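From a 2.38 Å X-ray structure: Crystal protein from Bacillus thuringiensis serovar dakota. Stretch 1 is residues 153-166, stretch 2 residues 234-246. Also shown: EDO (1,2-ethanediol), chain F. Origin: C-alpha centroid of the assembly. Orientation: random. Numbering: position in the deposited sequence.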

ATOM      1  N   THR A 153       5.973 -20.509   1.039  1.00 55.30           N
ATOM      2  CA  THR A 153       6.845 -21.436   0.311  1.00 55.70           C
ATOM      3  C   THR A 153       6.059 -22.547  -0.411  1.00 55.35           C
ATOM      4  O   THR A 153       5.252 -23.222   0.229  1.00 55.29           O
ATOM      5  CB  THR A 153       7.791 -22.145   1.309  1.00 55.93           C
ATOM      6  OG1 THR A 153       8.238 -21.214   2.305  1.00 56.83           O
ATOM      7  CG2 THR A 153       8.985 -22.793   0.588  1.00 56.54           C
ATOM      8  N   ILE A 154       6.301 -22.739  -1.714  1.00 54.52           N
ATOM      9  CA  ILE A 154       5.766 -23.894  -2.454  1.00 54.08           C
ATOM     10  C   ILE A 154       6.886 -24.851  -2.814  1.00 53.12           C
ATOM     11  O   ILE A 154       7.825 -24.456  -3.504  1.00 53.32           O
ATOM     12  CB  ILE A 154       4.920 -23.533  -3.744  1.00 54.32           C
ATOM     13  CG1 ILE A 154       4.415 -24.805  -4.458  1.00 55.41           C
ATOM     14  CG2 ILE A 154       5.718 -22.785  -4.768  1.00 55.70           C
ATOM     15  CD1 ILE A 154       3.213 -24.587  -5.453  1.00 54.77           C
ATOM     16  N   THR A 155       6.790 -26.090  -2.325  1.00 51.69           N
ATOM     17  CA  THR A 155       7.711 -27.167  -2.680  1.00 50.98           C
ATOM     18  C   THR A 155       6.979 -28.093  -3.653  1.00 50.04           C
ATOM     19  O   THR A 155       5.853 -28.525  -3.381  1.00 49.53           O
ATOM     20  CB  THR A 155       8.186 -27.968  -1.422  1.00 50.78           C
ATOM     21  OG1 THR A 155       8.775 -27.066  -0.483  1.00 55.09           O
ATOM     22  CG2 THR A 155       9.220 -28.965  -1.774  1.00 50.20           C
ATOM     23  N   VAL A 156       7.614 -28.381  -4.785  1.00 48.82           N
ATOM     24  CA  VAL A 156       7.027 -29.250  -5.803  1.00 48.25           C
ATOM     25  C   VAL A 156       7.981 -30.390  -6.142  1.00 48.23           C
ATOM     26  O   VAL A 156       9.110 -30.150  -6.578  1.00 47.99           O
ATOM     27  CB  VAL A 156       6.632 -28.458  -7.108  1.00 48.08           C
ATOM     28  CG1 VAL A 156       6.085 -29.394  -8.187  1.00 47.39           C
ATOM     29  CG2 VAL A 156       5.621 -27.378  -6.805  1.00 47.22           C
ATOM     30  N   SER A 157       7.527 -31.621  -5.909  1.00 47.96           N
ATOM     31  CA  SER A 157       8.236 -32.818  -6.331  1.00 48.65           C
ATOM     32  C   SER A 157       7.502 -33.513  -7.469  1.00 48.41           C
ATOM     33  O   SER A 157       6.276 -33.559  -7.486  1.00 47.78           O
ATOM     34  CB  SER A 157       8.356 -33.813  -5.173  1.00 49.00           C
ATOM     35  OG  SER A 157       9.314 -33.372  -4.236  1.00 51.84           O
ATOM     36  N   LYS A 158       8.264 -34.069  -8.403  1.00 48.52           N
ATOM     37  CA  LYS A 158       7.707 -34.862  -9.483  1.00 48.85           C
ATOM     38  C   LYS A 158       8.529 -36.118  -9.689  1.00 48.74           C
ATOM     39  O   LYS A 158       9.756 -36.056  -9.788  1.00 48.49           O
ATOM     40  CB  LYS A 158       7.582 -34.040 -10.774  1.00 48.70           C
ATOM     41  CG  LYS A 158       6.535 -32.919 -10.685  1.00 49.69           C
ATOM     42  CD  LYS A 158       6.082 -32.366 -12.029  1.00 50.11           C
ATOM     43  CE  LYS A 158       5.266 -33.383 -12.820  1.00 51.77           C
ATOM     44  NZ  LYS A 158       5.090 -32.949 -14.241  1.00 51.41           N
ATOM     45  N   SER A 159       7.858 -37.267  -9.703  1.00 49.23           N
ATOM     46  CA  SER A 159       8.512 -38.511 -10.096  1.00 50.28           C
ATOM     47  C   SER A 159       8.503 -38.588 -11.617  1.00 50.93           C
ATOM     48  O   SER A 159       7.580 -38.086 -12.264  1.00 51.85           O
ATOM     49  CB  SER A 159       7.824 -39.740  -9.494  1.00 50.07           C
ATOM     50  OG  SER A 159       6.491 -39.859  -9.947  1.00 49.95           O
ATOM     51  N   VAL A 160       9.550 -39.170 -12.181  1.00 51.56           N
ATOM     52  CA  VAL A 160       9.672 -39.324 -13.626  1.00 52.07           C
ATOM     53  C   VAL A 160      10.510 -40.571 -13.947  1.00 52.36           C
ATOM     54  O   VAL A 160      11.507 -40.855 -13.285  1.00 51.97           O
ATOM     55  CB  VAL A 160      10.199 -38.011 -14.314  1.00 52.12           C
ATOM     56  CG1 VAL A 160      11.574 -37.614 -13.802  1.00 52.97           C
ATOM     57  CG2 VAL A 160      10.195 -38.120 -15.837  1.00 52.55           C
ATOM     58  N   THR A 161      10.054 -41.337 -14.936  1.00 53.16           N
ATOM     59  CA  THR A 161      10.738 -42.545 -15.369  1.00 53.80           C
ATOM     60  C   THR A 161      11.528 -42.247 -16.638  1.00 54.34           C
ATOM     61  O   THR A 161      10.971 -41.775 -17.631  1.00 54.12           O
ATOM     62  CB  THR A 161       9.733 -43.698 -15.555  1.00 54.09           C
ATOM     63  OG1 THR A 161       9.114 -43.973 -14.291  1.00 54.37           O
ATOM     64  CG2 THR A 161      10.412 -44.974 -16.073  1.00 53.26           C
ATOM     65  N   VAL A 162      12.833 -42.497 -16.588  1.00 55.13           N
ATOM     66  CA  VAL A 162      13.710 -42.162 -17.713  1.00 56.33           C
ATOM     67  C   VAL A 162      14.691 -43.276 -18.090  1.00 57.20           C
ATOM     68  O   VAL A 162      15.244 -43.971 -17.224  1.00 57.43           O
ATOM     69  CB  VAL A 162      14.371 -40.705 -17.582  1.00 56.52           C
ATOM     70  CG1 VAL A 162      14.203 -40.117 -16.185  1.00 56.53           C
ATOM     71  CG2 VAL A 162      15.830 -40.664 -18.049  1.00 56.01           C
ATOM     72  N   THR A 163      14.860 -43.469 -19.394  1.00 58.28           N
ATOM     73  CA  THR A 163      15.858 -44.395 -19.929  1.00 58.71           C
ATOM     74  C   THR A 163      17.069 -43.590 -20.372  1.00 59.28           C
ATOM     75  O   THR A 163      16.941 -42.621 -21.130  1.00 59.20           O
ATOM     76  CB  THR A 163      15.314 -45.199 -21.131  1.00 58.86           C
ATOM     77  OG1 THR A 163      14.096 -45.858 -20.761  1.00 59.14           O
ATOM     78  CG2 THR A 163      16.338 -46.251 -21.607  1.00 58.50           C
ATOM     79  N   VAL A 164      18.241 -43.969 -19.878  1.00 59.97           N
ATOM     80  CA  VAL A 164      19.473 -43.335 -20.339  1.00 60.94           C
ATOM     81  C   VAL A 164      20.315 -44.366 -21.102  1.00 61.55           C
ATOM     82  O   VAL A 164      20.688 -45.410 -20.543  1.00 61.75           O
ATOM     83  CB  VAL A 164      20.234 -42.520 -19.216  1.00 61.06           C
ATOM     84  CG1 VAL A 164      20.429 -43.338 -17.951  1.00 61.69           C
ATOM     85  CG2 VAL A 164      21.562 -41.957 -19.734  1.00 60.31           C
ATOM     86  N   PRO A 165      20.542 -44.107 -22.408  1.00 62.05           N
ATOM     87  CA  PRO A 165      21.307 -44.997 -23.285  1.00 62.28           C
ATOM     88  C   PRO A 165      22.733 -45.268 -22.796  1.00 62.54           C
ATOM     89  O   PRO A 165      23.216 -44.612 -21.859  1.00 62.41           O
ATOM     90  CB  PRO A 165      21.319 -44.266 -24.637  1.00 62.29           C
ATOM     91  CG  PRO A 165      20.815 -42.908 -24.386  1.00 62.32           C
ATOM     92  CD  PRO A 165      20.014 -42.935 -23.131  1.00 62.03           C
ATOM     93  N   ALA A 166      23.383 -46.224 -23.464  1.00 62.88           N
ATOM     94  CA  ALA A 166      24.661 -46.815 -23.057  1.00 63.01           C
ATOM     95  C   ALA A 166      25.679 -45.851 -22.438  1.00 62.99           C
ATOM     96  O   ALA A 166      25.901 -45.879 -21.230  1.00 63.21           O
ATOM     97  CB  ALA A 166      25.281 -47.598 -24.226  1.00 63.03           C
ATOM     98  N   SER A 234       3.940 -15.434  -8.043  1.00 57.20           N
ATOM     99  CA  SER A 234       3.806 -16.872  -7.789  1.00 56.53           C
ATOM    100  C   SER A 234       4.170 -17.698  -9.019  1.00 55.61           C
ATOM    101  O   SER A 234       4.225 -17.186 -10.148  1.00 55.69           O
ATOM    102  CB  SER A 234       2.403 -17.220  -7.279  1.00 56.85           C
ATOM    103  OG  SER A 234       1.410 -16.940  -8.255  1.00 58.10           O
ATOM    104  N   SER A 235       4.465 -18.969  -8.782  1.00 54.15           N
ATOM    105  CA  SER A 235       4.832 -19.872  -9.853  1.00 52.77           C
ATOM    106  C   SER A 235       3.630 -20.758 -10.141  1.00 51.33           C
ATOM    107  O   SER A 235       2.836 -21.031  -9.246  1.00 50.94           O
ATOM    108  CB  SER A 235       6.063 -20.699  -9.483  1.00 52.41           C
ATOM    109  OG  SER A 235       5.772 -21.514  -8.373  1.00 54.16           O
ATOM    110  N   PHE A 236       3.496 -21.151 -11.406  1.00 50.02           N
ATOM    111  CA  PHE A 236       2.413 -22.003 -11.892  1.00 48.54           C
ATOM    112  C   PHE A 236       2.865 -22.735 -13.163  1.00 48.28           C
ATOM    113  O   PHE A 236       3.951 -22.476 -13.680  1.00 48.55           O
ATOM    114  CB  PHE A 236       1.127 -21.179 -12.124  1.00 48.11           C
ATOM    115  CG  PHE A 236       1.220 -20.174 -13.252  1.00 47.05           C
ATOM    116  CD1 PHE A 236       0.445 -20.328 -14.394  1.00 45.77           C
ATOM    117  CD2 PHE A 236       2.067 -19.065 -13.167  1.00 47.41           C
ATOM    118  CE1 PHE A 236       0.514 -19.410 -15.444  1.00 45.18           C
ATOM    119  CE2 PHE A 236       2.136 -18.135 -14.218  1.00 46.37           C
ATOM    120  CZ  PHE A 236       1.352 -18.322 -15.356  1.00 46.19           C
ATOM    121  N   ASP A 237       2.036 -23.654 -13.639  1.00 48.14           N
ATOM    122  CA  ASP A 237       2.271 -24.422 -14.866  1.00 47.95           C
ATOM    123  C   ASP A 237       3.580 -25.191 -14.827  1.00 47.97           C
ATOM    124  O   ASP A 237       4.414 -25.063 -15.733  1.00 48.03           O
ATOM    125  CB  ASP A 237       2.166 -23.532 -16.120  1.00 48.04           C
ATOM    126  CG  ASP A 237       0.721 -23.171 -16.487  1.00 47.90           C
ATOM    127  OD1 ASP A 237      -0.236 -23.648 -15.840  1.00 46.74           O
ATOM    128  OD2 ASP A 237       0.540 -22.390 -17.443  1.00 49.41           O
ATOM    129  N   PHE A 238       3.744 -25.983 -13.764  1.00 47.83           N
ATOM    130  CA  PHE A 238       4.914 -26.834 -13.569  1.00 47.90           C
ATOM    131  C   PHE A 238       4.988 -27.942 -14.613  1.00 48.00           C
ATOM    132  O   PHE A 238       3.983 -28.607 -14.930  1.00 47.78           O
ATOM    133  CB  PHE A 238       4.948 -27.435 -12.152  1.00 48.16           C
ATOM    134  CG  PHE A 238       4.786 -26.416 -11.050  1.00 49.36           C
ATOM    135  CD1 PHE A 238       3.578 -26.290 -10.369  1.00 50.72           C
ATOM    136  CD2 PHE A 238       5.832 -25.581 -10.697  1.00 50.01           C
ATOM    137  CE1 PHE A 238       3.423 -25.335  -9.366  1.00 51.53           C
ATOM    138  CE2 PHE A 238       5.684 -24.625  -9.695  1.00 49.07           C
ATOM    139  CZ  PHE A 238       4.484 -24.506  -9.027  1.00 50.07           C
ATOM    140  N   GLN A 239       6.191 -28.139 -15.150  1.00 47.89           N
ATOM    141  CA  GLN A 239       6.417 -29.157 -16.179  1.00 47.63           C
ATOM    142  C   GLN A 239       7.691 -29.907 -15.879  1.00 47.75           C
ATOM    143  O   GLN A 239       8.627 -29.364 -15.303  1.00 47.15           O
ATOM    144  CB  GLN A 239       6.524 -28.542 -17.580  1.00 47.28           C
ATOM    145  CG  GLN A 239       5.271 -27.869 -18.115  1.00 48.13           C
ATOM    146  CD  GLN A 239       4.208 -28.853 -18.567  1.00 51.28           C
ATOM    147  OE1 GLN A 239       4.417 -30.070 -18.568  1.00 54.59           O
ATOM    148  NE2 GLN A 239       3.061 -28.331 -18.964  1.00 52.47           N
ATOM    149  N   THR A 240       7.698 -31.175 -16.267  1.00 48.38           N
ATOM    150  CA  THR A 240       8.895 -31.989 -16.298  1.00 49.63           C
ATOM    151  C   THR A 240       9.392 -31.955 -17.733  1.00 49.66           C
ATOM    152  O   THR A 240       8.616 -32.158 -18.677  1.00 48.92           O
ATOM    153  CB  THR A 240       8.586 -33.440 -15.862  1.00 49.86           C
ATOM    154  OG1 THR A 240       8.002 -33.403 -14.561  1.00 52.50           O
ATOM    155  CG2 THR A 240       9.842 -34.284 -15.797  1.00 50.73           C
ATOM    156  N   ILE A 241      10.678 -31.645 -17.883  1.00 50.30           N
ATOM    157  CA  ILE A 241      11.343 -31.667 -19.185  1.00 50.52           C
ATOM    158  C   ILE A 241      12.481 -32.666 -19.117  1.00 51.02           C
ATOM    159  O   ILE A 241      13.438 -32.481 -18.363  1.00 50.40           O
ATOM    160  CB  ILE A 241      11.910 -30.278 -19.610  1.00 50.53           C
ATOM    161  CG1 ILE A 241      10.912 -29.140 -19.343  1.00 50.06           C
ATOM    162  CG2 ILE A 241      12.376 -30.307 -21.072  1.00 50.97           C
ATOM    163  CD1 ILE A 241       9.682 -29.118 -20.243  1.00 49.06           C
ATOM    164  N   VAL A 242      12.350 -33.741 -19.890  1.00 51.54           N
ATOM    165  CA  VAL A 242      13.432 -34.686 -20.065  1.00 52.56           C
ATOM    166  C   VAL A 242      14.084 -34.384 -21.413  1.00 53.63           C
ATOM    167  O   VAL A 242      13.456 -34.543 -22.467  1.00 53.41           O
ATOM    168  CB  VAL A 242      12.952 -36.172 -20.009  1.00 52.50           C
ATOM    169  CG1 VAL A 242      14.144 -37.111 -20.021  1.00 51.21           C
ATOM    170  CG2 VAL A 242      12.055 -36.431 -18.770  1.00 52.28           C
ATOM    171  N   GLN A 243      15.339 -33.938 -21.372  1.00 54.84           N
ATOM    172  CA  GLN A 243      16.081 -33.599 -22.591  1.00 56.30           C
ATOM    173  C   GLN A 243      16.732 -34.817 -23.263  1.00 56.79           C
ATOM    174  O   GLN A 243      16.954 -35.838 -22.604  1.00 56.69           O
ATOM    175  CB  GLN A 243      17.088 -32.483 -22.315  1.00 56.40           C
ATOM    176  CG  GLN A 243      16.440 -31.114 -22.324  1.00 58.47           C
ATOM    177  CD  GLN A 243      17.178 -30.116 -21.477  1.00 61.86           C
ATOM    178  OE1 GLN A 243      16.653 -29.034 -21.169  1.00 64.23           O
ATOM    179  NE2 GLN A 243      18.401 -30.466 -21.077  1.00 62.35           N
ATOM    180  N   PRO A 244      17.008 -34.728 -24.582  1.00 57.56           N
ATOM    181  CA  PRO A 244      17.602 -35.877 -25.270  1.00 58.61           C
ATOM    182  C   PRO A 244      18.917 -36.294 -24.623  1.00 59.35           C
ATOM    183  O   PRO A 244      19.684 -35.437 -24.179  1.00 59.57           O
ATOM    184  CB  PRO A 244      17.853 -35.356 -26.692  1.00 58.50           C
ATOM    185  CG  PRO A 244      16.932 -34.215 -26.859  1.00 58.11           C
ATOM    186  CD  PRO A 244      16.787 -33.595 -25.500  1.00 57.81           C
ATOM    187  N   ALA A 245      19.147 -37.599 -24.544  1.00 60.63           N
ATOM    188  CA  ALA A 245      20.426 -38.133 -24.082  1.00 62.15           C
ATOM    189  C   ALA A 245      21.566 -37.590 -24.933  1.00 63.07           C
ATOM    190  O   ALA A 245      21.489 -37.577 -26.165  1.00 63.05           O
ATOM    191  CB  ALA A 245      20.421 -39.637 -24.129  1.00 61.90           C
ATOM    192  N   ARG A 246      22.605 -37.114 -24.255  1.00 64.46           N
ATOM    193  CA  ARG A 246      23.811 -36.637 -24.912  1.00 65.79           C
ATOM    194  C   ARG A 246      25.002 -37.541 -24.588  1.00 66.42           C
ATOM    195  O   ARG A 246      25.133 -38.030 -23.463  1.00 66.27           O
ATOM    196  CB  ARG A 246      24.079 -35.169 -24.549  1.00 66.20           C
ATOM    197  CG  ARG A 246      23.264 -34.153 -25.382  1.00 67.48           C
ATOM    198  CD  ARG A 246      23.129 -34.597 -26.866  1.00 70.01           C
ATOM    199  NE  ARG A 246      24.424 -34.771 -27.546  1.00 71.35           N
ATOM    200  CZ  ARG A 246      24.653 -35.612 -28.558  1.00 72.01           C
ATOM    201  NH1 ARG A 246      23.687 -36.391 -29.034  1.00 72.34           N
ATOM    202  NH2 ARG A 246      25.863 -35.684 -29.095  1.00 72.50           N
TER
HETATM  203  C1  EDO F1007       7.888 -32.580  -1.147  1.00 65.25           C
HETATM  204  O1  EDO F1007       8.432 -32.109  -2.390  1.00 66.04           O
HETATM  205  C2  EDO F1007       6.574 -31.846  -0.933  1.00 62.07           C
HETATM  206  O2  EDO F1007       6.243 -31.217  -2.176  1.00 59.77           O
HETATM  207  O   HOH W   1       3.391 -30.913 -13.810  1.00 49.28           O
HETATM  208  O   HOH W   2       7.097 -35.790 -13.771  1.00 59.20           O

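Two strands far apart in sequence run in roughly the same direction, 34° between their N-to-C directions, and their axes come no closer than 8.8 Å. At that spacing the backbones leave the contact to the side chains. The first strand follows the plain alternating rule: Ile154, Val156, Lys158, Val160 and Val162 all point their CA-to-CB bonds toward the second strand, while the residues between them take almost no part. The second strand keeps the same rhythm from Phe238 through Thr240 to Val242, but Asp237, with phi and psi of 57° and 53°, interrupts it, so that Ser235 and Phe238, three residues apart, both point toward the first strand.

Phe238 is the largest bump, and it gives up more area to the contact than any other residue. Its ring meets two aliphatic side chains. Val156 CG2 sits over one face, 3.9 Å from the ring centroid and only 14° off the normal, a CH-pi contact that puts a methyl almost squarely on the flat of the ring. Ile154, extended with both chi angles t, brings CD1 to 3.8 Å from Phe238 CZ in an oblique approach. Its other branch faces Ser235, where Ile154 CG2 lies 3.8 Å from Ser235 OG. That hydroxyl pays for the fit: the contact buries it, and it has no partner anywhere in the model.

Midway, the apolar packing gives way to a polar clasp. Lys158 reaches across to the second strand, and its NZ donates a hydrogen bond to Thr240 OG1 at 3.0 Å. Lys158 NZ also donates to water 1 at 2.7 Å, and that water in turn donates to Phe238 O at 2.6 Å, so a single ammonium group binds the Thr240 side chain directly and the Phe238 backbone through a water. Water 2 bridges from another side, 2.7 Å from Thr240 OG1 and 2.8 Å from Ser159 O, to which it donates.

Beyond the clasp the pieces are smaller. Val160, with chi1 p, rests CG2 against two neighbouring methyls, over the gap between them, Val160 CG2 being 3.9 Å from Thr240 CG2 and 3.9 Å from Val242 CG2. Thr240 thus serves both chemistries, its hydroxyl meeting the lysine and its methyl the valine. Val242 also receives Val162, though more loosely, with Val162 CB 4.3 Å from Val242 CG1.

Past the first strand's end, Pro165 and Ala245 make a compact closing contact, Pro165 CG to Ala245 CB at 3.3 Å, tight for two carbons. Here a ring corner meets a lone methyl.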